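Local coordinates for protein haloalkane dehalogenase (Mycobacterium rhodesiae, PDB 4MJ3) that hydrolyses carbon-halogen bonds of haloalkanes, probably yielding an alcohol and a halide ion, as an alpha/beta-hydrolase-fold enzyme, at residues 23-28 and 33-38; 77-82 and 110-115. All coordinates share one frame; numbering follows the deposited sequence.

Overall arrangement
The two contacts lie on the same side of the chain's centre, with centres about 10 Å apart, and share the mixed central sheet of the alpha/beta hydrolase fold. Contact 1 comes first along the chain: it is the antiparallel hairpin of strands 22-27 and 33-41 at one margin of the sheet. Contact 2 follows and joins strand 75-79 to the end of helix 98-112. Strands 33-41 and 75-79 are neighbours, so the contacts touch directly. His37 ND1 probably hydrogen-bonds to Asp80 OD2 at 2.7 Å, and Val24 packs on Ile112. Helix 98-112 thus covers one face of both the hairpin and strand 75-79.

Contact 1 (23-28 and 33-38); sequences YVEVDS and TLRMHY
In Arg35, CG stands opposite the backbone N (chi1 -166°), and a bend at chi3 (70°) turns the guanidinium over one face of the Tyr23 ring. Tyr23 meets it with CG lying beside its own backbone N. The two flat groups are almost parallel, their planes 9° apart. Arg35 CZ sits 3.6 Å from the centroid of the Tyr23 ring, displaced toward the rim, which makes the pair both a stack and a cation-pi interaction. The closest atoms are Arg35 NE and Tyr23 CD1, at 3.3 Å. Nearer the backbone, the CG and CD methylenes of Arg35 run past CB and CG of Tyr23. Glu25 shares this face of the sheet, and its CB touches Thr33 CG2 at 3.6 Å. The two strands form an antiparallel beta hairpin, and strand 22-27 is the outermost strand of the central sheet on this side. Val24 pairs with Met36 and Val26 with Leu34, each as a hydrogen-bonded pair with two backbone bonds. Met36 N reaches Val24 O at 2.8 Å, and Leu34 N reaches Val26 O at the same length of 2.8 Å. The other face of the hairpin is apolar. Val26 CG2 lies 3.8 Å from SE of Met36, a selenomethionine here, and the two side chains cross at about a right angle. Val24 CG1 meets Tyr38 CE1 at 3.7 Å. Leu34 CD1 packs on Ser28 CA at the turn end, while Ser28 OG is hydrogen-bonded to Asp30 OD1 and Gly32 N in the turn. Helix 98-112 covers this apolar face: Val26 touches Ala107 and Leu34 touches Trp104.

Contact 2 (77-82 and 110-115); sequences VAIDLV and EEIGLA
The contact belongs to the alpha/beta layering of the hydrolase fold, where the end of helix 98-112 and the turn after it pack against strand 75-79 of the central sheet. Two pairs of apolar side chains carry it, and no hydrogen bond crosses between 77-82 and 110-115. Ile79 and Ile112 reach toward each other tip to tip, and their CD1 methyls meet at 3.7 Å. Both isoleucine chains are extended at chi2 (175° in Ile79, 164° in Ile112), which carries each CD1 out to the meeting point. Ile112 CD1 also lies 4.1 Å from Ile79 CG1. The second pair is Val77 and Leu114, again tip to tip. Here both branches take part: Leu114 CD1 faces Val77 CG1 at 4.0 Å, and Leu114 CD2 faces Val77 CG2 at 4.1 Å. On each segment a single residue lies between the two that touch: Ala78 on the strand and Gly113 after the helix. On the strand, Val77 and Ile79 point to the same face of the sheet. On the other segment, Gly113 leaves the helix with positive phi (90°), and the chain turns there between the two inward side chains. The backbones stay well apart, with the CA atoms of Val77 and Leu114 9.1 Å from each other. Leu50 of strand 48-52 touches Val77, Ile79 and Leu114, and so continues the apolar layer on that flank. Toward strand 33-41, Tyr38 touches both Ile79 and Ile112. Met105, earlier on helix 98-112, also packs on Ile79, so the helix covers the strand beyond its last turn.

Contact 1 (23-28 and 33-38)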
ATOM      1  N   TYR A  23       3.414  -7.975 -15.532  1.00 13.66           N
ATOM      2  CA  TYR A  23       4.392  -6.919 -15.473  1.00 12.73           C
ATOM      3  C   TYR A  23       4.065  -5.767 -16.397  1.00 14.86           C
ATOM      4  O   TYR A  23       3.504  -5.966 -17.474  1.00 14.17           O
ATOM      5  CB  TYR A  23       5.779  -7.448 -15.862  1.00 12.86           C
ATOM      6  CG  TYR A  23       6.244  -8.580 -15.014  1.00 13.40           C
ATOM      7  CD1 TYR A  23       6.780  -8.345 -13.749  1.00 12.61           C
ATOM      8  CD2 TYR A  23       6.153  -9.889 -15.455  1.00 13.37           C
ATOM      9  CE1 TYR A  23       7.232  -9.387 -12.963  1.00 12.82           C
ATOM     10  CE2 TYR A  23       6.581 -10.932 -14.668  1.00 13.77           C
ATOM     11  CZ  TYR A  23       7.110 -10.675 -13.425  1.00 12.56           C
ATOM     12  OH  TYR A  23       7.542 -11.697 -12.629  1.00 12.94           O
ATOM     13  N   VAL A  24       4.447  -4.569 -15.963  1.00 15.15           N
ATOM     14  CA  VAL A  24       4.460  -3.384 -16.810  1.00 15.33           C
ATOM     15  C   VAL A  24       5.817  -2.707 -16.670  1.00 15.76           C
ATOM     16  O   VAL A  24       6.504  -2.890 -15.667  1.00 13.90           O
ATOM     17  CB  VAL A  24       3.345  -2.371 -16.428  1.00 15.83           C
ATOM     18  CG1 VAL A  24       1.970  -2.889 -16.831  1.00 17.67           C
ATOM     19  CG2 VAL A  24       3.399  -2.009 -14.944  1.00 16.57           C
ATOM     20  N   GLU A  25       6.176  -1.895 -17.646  1.00 15.14           N
ATOM     21  CA  GLU A  25       7.421  -1.129 -17.586  1.00 15.71           C
ATOM     22  C   GLU A  25       7.108   0.344 -17.448  1.00 15.75           C
ATOM     23  O   GLU A  25       6.183   0.837 -18.085  1.00 16.97           O
ATOM     24  CB  GLU A  25       8.234  -1.409 -18.826  1.00 20.25           C
ATOM     25  CG  GLU A  25       8.425  -2.904 -18.988  1.00 26.29           C
ATOM     26  CD  GLU A  25       9.746  -3.277 -19.595  1.00 43.23           C
ATOM     27  OE1 GLU A  25      10.069  -2.743 -20.675  1.00 44.66           O
ATOM     28  OE2 GLU A  25      10.441  -4.113 -18.985  1.00 50.48           O
ATOM     29  N   VAL A  26       7.877   1.025 -16.611  1.00 13.07           N
ATOM     30  CA  VAL A  26       7.728   2.458 -16.388  1.00 13.99           C
ATOM     31  C   VAL A  26       9.085   3.130 -16.495  1.00 13.98           C
ATOM     32  O   VAL A  26      10.107   2.484 -16.332  1.00 14.03           O
ATOM     33  CB  VAL A  26       7.083   2.764 -15.022  1.00 13.10           C
ATOM     34  CG1 VAL A  26       5.707   2.094 -14.921  1.00 14.40           C
ATOM     35  CG2 VAL A  26       7.943   2.287 -13.867  1.00 13.93           C
ATOM     36  N   ASP A  27       9.078   4.434 -16.754  1.00 16.32           N
ATOM     37  CA  ASP A  27      10.297   5.222 -16.790  1.00 17.14           C
ATOM     38  C   ASP A  27      10.943   5.247 -15.405  1.00 16.53           C
ATOM     39  O   ASP A  27      10.267   5.431 -14.398  1.00 14.04           O
ATOM     40  CB  ASP A  27       9.979   6.658 -17.207  1.00 18.44           C
ATOM     41  CG  ASP A  27       9.647   6.790 -18.667  1.00 21.99           C
ATOM     42  OD1 ASP A  27       9.901   5.859 -19.450  1.00 21.40           O
ATOM     43  OD2 ASP A  27       9.139   7.871 -19.047  1.00 30.89           O
ATOM     44  N   SER A  28      12.257   5.061 -15.366  1.00 16.92           N
ATOM     45  CA  SER A  28      12.980   5.106 -14.102  1.00 15.09           C
ATOM     46  C   SER A  28      13.028   6.500 -13.518  1.00 14.86           C
ATOM     47  O   SER A  28      13.075   6.654 -12.293  1.00 16.34           O
ATOM     48  CB  SER A  28      14.413   4.609 -14.283  1.00 17.31           C
ATOM     49  OG  SER A  28      15.172   5.544 -15.041  1.00 15.78           O
ATOM     50  N   THR A  33      14.444   2.298 -17.550  1.00 16.76           N
ATOM     51  CA  THR A  33      13.134   1.668 -17.385  1.00 15.77           C
ATOM     52  C   THR A  33      13.164   0.737 -16.189  1.00 15.31           C
ATOM     53  O   THR A  33      14.191   0.130 -15.920  1.00 14.46           O
ATOM     54  CB  THR A  33      12.820   0.820 -18.628  1.00 21.81           C
ATOM     55  OG1 THR A  33      12.791   1.687 -19.760  1.00 24.90           O
ATOM     56  CG2 THR A  33      11.484   0.105 -18.526  1.00 24.49           C
ATOM     57  N   LEU A  34      12.047   0.641 -15.478  1.00 12.93           N
ATOM     58  CA  LEU A  34      11.890  -0.306 -14.381  1.00 13.25           C
ATOM     59  C   LEU A  34      10.689  -1.189 -14.640  1.00 13.03           C
ATOM     60  O   LEU A  34       9.659  -0.697 -15.109  1.00 12.70           O
ATOM     61  CB  LEU A  34      11.635   0.421 -13.058  1.00 14.62           C
ATOM     62  CG  LEU A  34      12.652   1.434 -12.583  1.00 15.30           C
ATOM     63  CD1 LEU A  34      12.107   2.363 -11.491  1.00 14.65           C
ATOM     64  CD2 LEU A  34      13.875   0.728 -12.068  1.00 20.09           C
ATOM     65  N   ARG A  35      10.796  -2.464 -14.312  1.00 10.84           N
ATOM     66  CA  ARG A  35       9.668  -3.361 -14.386  1.00 11.28           C
ATOM     67  C   ARG A  35       8.954  -3.402 -13.046  1.00 12.23           C
ATOM     68  O   ARG A  35       9.603  -3.493 -11.998  1.00 11.58           O
ATOM     69  CB  ARG A  35      10.117  -4.768 -14.787  1.00 11.73           C
ATOM     70  CG  ARG A  35       8.983  -5.679 -15.202  1.00 13.23           C
ATOM     71  CD  ARG A  35       9.460  -7.054 -15.657  1.00 14.11           C
ATOM     72  NE  ARG A  35       9.971  -7.834 -14.543  1.00 12.64           N
ATOM     73  CZ  ARG A  35      10.216  -9.137 -14.563  1.00 12.61           C
ATOM     74  NH1 ARG A  35       9.994  -9.849 -15.655  1.00 13.99           N
ATOM     75  NH2 ARG A  35      10.645  -9.745 -13.465  1.00 12.17           N
HETATM   76  N   MSE A  36       7.617  -3.363 -13.094  1.00 10.60           N
HETATM   77  CA  MSE A  36       6.786  -3.466 -11.889  1.00 10.33           C
HETATM   78  C   MSE A  36       5.886  -4.656 -12.051  1.00  9.92           C
HETATM   79  O   MSE A  36       5.330  -4.903 -13.128  1.00 11.36           O
HETATM   80  CB  MSE A  36       5.973  -2.203 -11.662  1.00 10.25           C
HETATM   81  CG  MSE A  36       6.878  -1.019 -11.301  1.00 11.88           C
HETATM   82 SE   MSE A  36       5.917   0.687 -11.143  1.00 10.18          SE
HETATM   83  CE  MSE A  36       4.976   0.311  -9.458  1.00 11.24           C
ATOM     84  N   HIS A  37       5.748  -5.403 -10.967  1.00 10.25           N
ATOM     85  CA  HIS A  37       4.914  -6.579 -10.929  1.00 11.03           C
ATOM     86  C   HIS A  37       3.511  -6.225 -10.441  1.00 11.34           C
ATOM     87  O   HIS A  37       3.349  -5.398  -9.542  1.00 11.48           O
ATOM     88  CB  HIS A  37       5.523  -7.597  -9.990  1.00 10.96           C
ATOM     89  CG  HIS A  37       4.615  -8.744  -9.647  1.00 13.23           C
ATOM     90  ND1 HIS A  37       4.063  -8.900  -8.396  1.00 12.59           N
ATOM     91  CD2 HIS A  37       4.189  -9.805 -10.379  1.00 13.07           C
ATOM     92  CE1 HIS A  37       3.327  -9.997  -8.368  1.00 14.50           C
ATOM     93  NE2 HIS A  37       3.368 -10.557  -9.568  1.00 13.76           N
ATOM     94  N   TYR A  38       2.509  -6.855 -11.026  1.00 11.71           N
ATOM     95  CA  TYR A  38       1.132  -6.752 -10.527  1.00 12.25           C
ATOM     96  C   TYR A  38       0.364  -8.051 -10.741  1.00 11.89           C
ATOM     97  O   TYR A  38       0.782  -8.908 -11.533  1.00 13.22           O
ATOM     98  CB  TYR A  38       0.405  -5.569 -11.178  1.00 13.25           C
ATOM     99  CG  TYR A  38       0.013  -5.747 -12.637  1.00 14.59           C
ATOM    100  CD1 TYR A  38       0.952  -5.589 -13.665  1.00 14.83           C
ATOM    101  CD2 TYR A  38      -1.293  -6.072 -12.997  1.00 14.54           C
ATOM    102  CE1 TYR A  38       0.589  -5.754 -14.996  1.00 17.11           C
ATOM    103  CE2 TYR A  38      -1.655  -6.236 -14.322  1.00 16.46           C
ATOM    104  CZ  TYR A  38      -0.722  -6.077 -15.319  1.00 17.33           C
ATOM    105  OH  TYR A  38      -1.122  -6.215 -16.624  1.00 15.36           O
TER

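Contact 2 (77-82 and 110-115)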
ATOM      1  N   VAL A  77      -6.878  -5.941  -8.611  1.00 14.43           N
ATOM      2  CA  VAL A  77      -5.580  -5.611  -9.141  1.00 12.77           C
ATOM      3  C   VAL A  77      -4.696  -5.185  -7.973  1.00 12.56           C
ATOM      4  O   VAL A  77      -5.102  -4.358  -7.159  1.00 14.45           O
ATOM      5  CB  VAL A  77      -5.693  -4.486 -10.184  1.00 12.89           C
ATOM      6  CG1 VAL A  77      -4.326  -4.127 -10.722  1.00 12.66           C
ATOM      7  CG2 VAL A  77      -6.637  -4.928 -11.294  1.00 16.06           C
ATOM      8  N   ALA A  78      -3.520  -5.797  -7.851  1.00 12.60           N
ATOM      9  CA  ALA A  78      -2.585  -5.466  -6.772  1.00 12.45           C
ATOM     10  C   ALA A  78      -1.225  -5.196  -7.400  1.00 13.62           C
ATOM     11  O   ALA A  78      -0.759  -5.982  -8.231  1.00 14.63           O
ATOM     12  CB  ALA A  78      -2.481  -6.615  -5.776  1.00 13.41           C
ATOM     13  N   ILE A  79      -0.586  -4.091  -7.021  1.00 10.71           N
ATOM     14  CA  ILE A  79       0.656  -3.695  -7.683  1.00 10.46           C
ATOM     15  C   ILE A  79       1.775  -3.617  -6.647  1.00  9.39           C
ATOM     16  O   ILE A  79       1.590  -3.020  -5.608  1.00  8.72           O
ATOM     17  CB  ILE A  79       0.479  -2.310  -8.358  1.00 11.10           C
ATOM     18  CG1 ILE A  79      -0.655  -2.349  -9.385  1.00 12.27           C
ATOM     19  CG2 ILE A  79       1.789  -1.854  -9.000  1.00 12.25           C
ATOM     20  CD1 ILE A  79      -0.980  -1.012 -10.007  1.00 13.08           C
ATOM     21  N   ASP A  80       2.936  -4.183  -6.966  1.00 10.04           N
ATOM     22  CA  ASP A  80       4.103  -4.085  -6.104  1.00  9.75           C
ATOM     23  C   ASP A  80       4.867  -2.770  -6.332  1.00 11.08           C
ATOM     24  O   ASP A  80       5.274  -2.449  -7.443  1.00 11.78           O
ATOM     25  CB  ASP A  80       5.083  -5.237  -6.341  1.00 10.68           C
ATOM     26  CG  ASP A  80       4.565  -6.592  -5.874  1.00 11.84           C
ATOM     27  OD1 ASP A  80       3.564  -6.679  -5.101  1.00 10.52           O
ATOM     28  OD2 ASP A  80       5.167  -7.602  -6.316  1.00 10.91           O
ATOM     29  N   LEU A  81       5.082  -2.036  -5.261  1.00  8.51           N
ATOM     30  CA  LEU A  81       5.884  -0.810  -5.309  1.00  8.26           C
ATOM     31  C   LEU A  81       7.299  -1.117  -5.791  1.00  8.41           C
ATOM     32  O   LEU A  81       7.839  -2.168  -5.506  1.00  9.04           O
ATOM     33  CB  LEU A  81       5.944  -0.178  -3.924  1.00  9.47           C
ATOM     34  CG  LEU A  81       4.633   0.345  -3.321  1.00 11.20           C
ATOM     35  CD1 LEU A  81       4.789   0.627  -1.838  1.00 11.79           C
ATOM     36  CD2 LEU A  81       4.181   1.580  -4.053  1.00 13.37           C
ATOM     37  N   VAL A  82       7.902  -0.144  -6.466  1.00  9.78           N
ATOM     38  CA  VAL A  82       9.310  -0.219  -6.836  1.00  9.66           C
ATOM     39  C   VAL A  82      10.079  -0.402  -5.532  1.00  8.56           C
ATOM     40  O   VAL A  82       9.847   0.305  -4.561  1.00 10.25           O
ATOM     41  CB  VAL A  82       9.747   1.052  -7.594  1.00  9.07           C
ATOM     42  CG1 VAL A  82      11.250   1.084  -7.798  1.00  8.96           C
ATOM     43  CG2 VAL A  82       9.039   1.131  -8.953  1.00 10.17           C
ATOM     44  N   GLU A 110      -1.553   3.771 -15.177  1.00 15.84           N
ATOM     45  CA  GLU A 110      -1.808   4.219 -16.536  1.00 17.18           C
ATOM     46  C   GLU A 110      -1.479   3.152 -17.575  1.00 17.51           C
ATOM     47  O   GLU A 110      -2.213   2.986 -18.548  1.00 20.03           O
ATOM     48  CB  GLU A 110      -1.031   5.489 -16.833  1.00 20.26           C
ATOM     49  CG  GLU A 110      -1.528   6.718 -16.091  1.00 23.35           C
ATOM     50  CD  GLU A 110      -2.743   7.331 -16.749  1.00 26.67           C
ATOM     51  OE1 GLU A 110      -3.832   6.733 -16.652  1.00 27.30           O
ATOM     52  OE2 GLU A 110      -2.616   8.413 -17.360  1.00 33.65           O
ATOM     53  N   GLU A 111      -0.367   2.456 -17.369  1.00 17.33           N
ATOM     54  CA  GLU A 111       0.097   1.448 -18.318  1.00 18.91           C
ATOM     55  C   GLU A 111      -0.828   0.217 -18.297  1.00 18.50           C
ATOM     56  O   GLU A 111      -1.156  -0.328 -19.347  1.00 19.47           O
ATOM     57  CB  GLU A 111       1.542   1.060 -18.007  1.00 22.39           C
ATOM     58  CG  GLU A 111       2.236   0.301 -19.124  1.00 35.13           C
ATOM     59  CD  GLU A 111       2.332   1.089 -20.415  1.00 34.35           C
ATOM     60  OE1 GLU A 111       2.705   2.283 -20.362  1.00 38.42           O
ATOM     61  OE2 GLU A 111       1.995   0.512 -21.477  1.00 52.77           O
ATOM     62  N   ILE A 112      -1.267  -0.177 -17.105  1.00 17.89           N
ATOM     63  CA  ILE A 112      -2.247  -1.243 -16.979  1.00 17.78           C
ATOM     64  C   ILE A 112      -3.596  -0.826 -17.585  1.00 19.24           C
ATOM     65  O   ILE A 112      -4.278  -1.642 -18.216  1.00 19.63           O
ATOM     66  CB  ILE A 112      -2.442  -1.684 -15.519  1.00 16.57           C
ATOM     67  CG1 ILE A 112      -1.125  -2.237 -14.962  1.00 16.11           C
ATOM     68  CG2 ILE A 112      -3.539  -2.734 -15.455  1.00 16.31           C
ATOM     69  CD1 ILE A 112      -1.096  -2.337 -13.468  1.00 14.13           C
ATOM     70  N   GLY A 113      -3.927   0.455 -17.468  1.00 20.28           N
ATOM     71  CA  GLY A 113      -5.110   1.035 -18.109  1.00 21.28           C
ATOM     72  C   GLY A 113      -6.356   0.979 -17.252  1.00 21.73           C
ATOM     73  O   GLY A 113      -7.452   0.773 -17.748  1.00 25.24           O
ATOM     74  N   LEU A 114      -6.186   1.164 -15.957  1.00 19.18           N
ATOM     75  CA  LEU A 114      -7.296   1.071 -15.013  1.00 20.30           C
ATOM     76  C   LEU A 114      -8.172   2.327 -15.034  1.00 21.82           C
ATOM     77  O   LEU A 114      -7.658   3.439 -15.185  1.00 19.39           O
ATOM     78  CB  LEU A 114      -6.755   0.847 -13.600  1.00 18.74           C
ATOM     79  CG  LEU A 114      -5.858  -0.371 -13.394  1.00 17.06           C
ATOM     80  CD1 LEU A 114      -5.368  -0.433 -11.966  1.00 16.55           C
ATOM     81  CD2 LEU A 114      -6.599  -1.650 -13.754  1.00 18.24           C
ATOM     82  N   ALA A 115      -9.486   2.122 -14.891  1.00 21.81           N
ATOM     83  CA  ALA A 115     -10.472   3.206 -14.847  1.00 23.50           C
ATOM     84  C   ALA A 115     -11.463   2.997 -13.706  1.00 19.86           C
ATOM     85  O   ALA A 115     -11.726   1.860 -13.326  1.00 21.33           O
ATOM     86  CB  ALA A 115     -11.231   3.274 -16.176  1.00 28.20           C
TER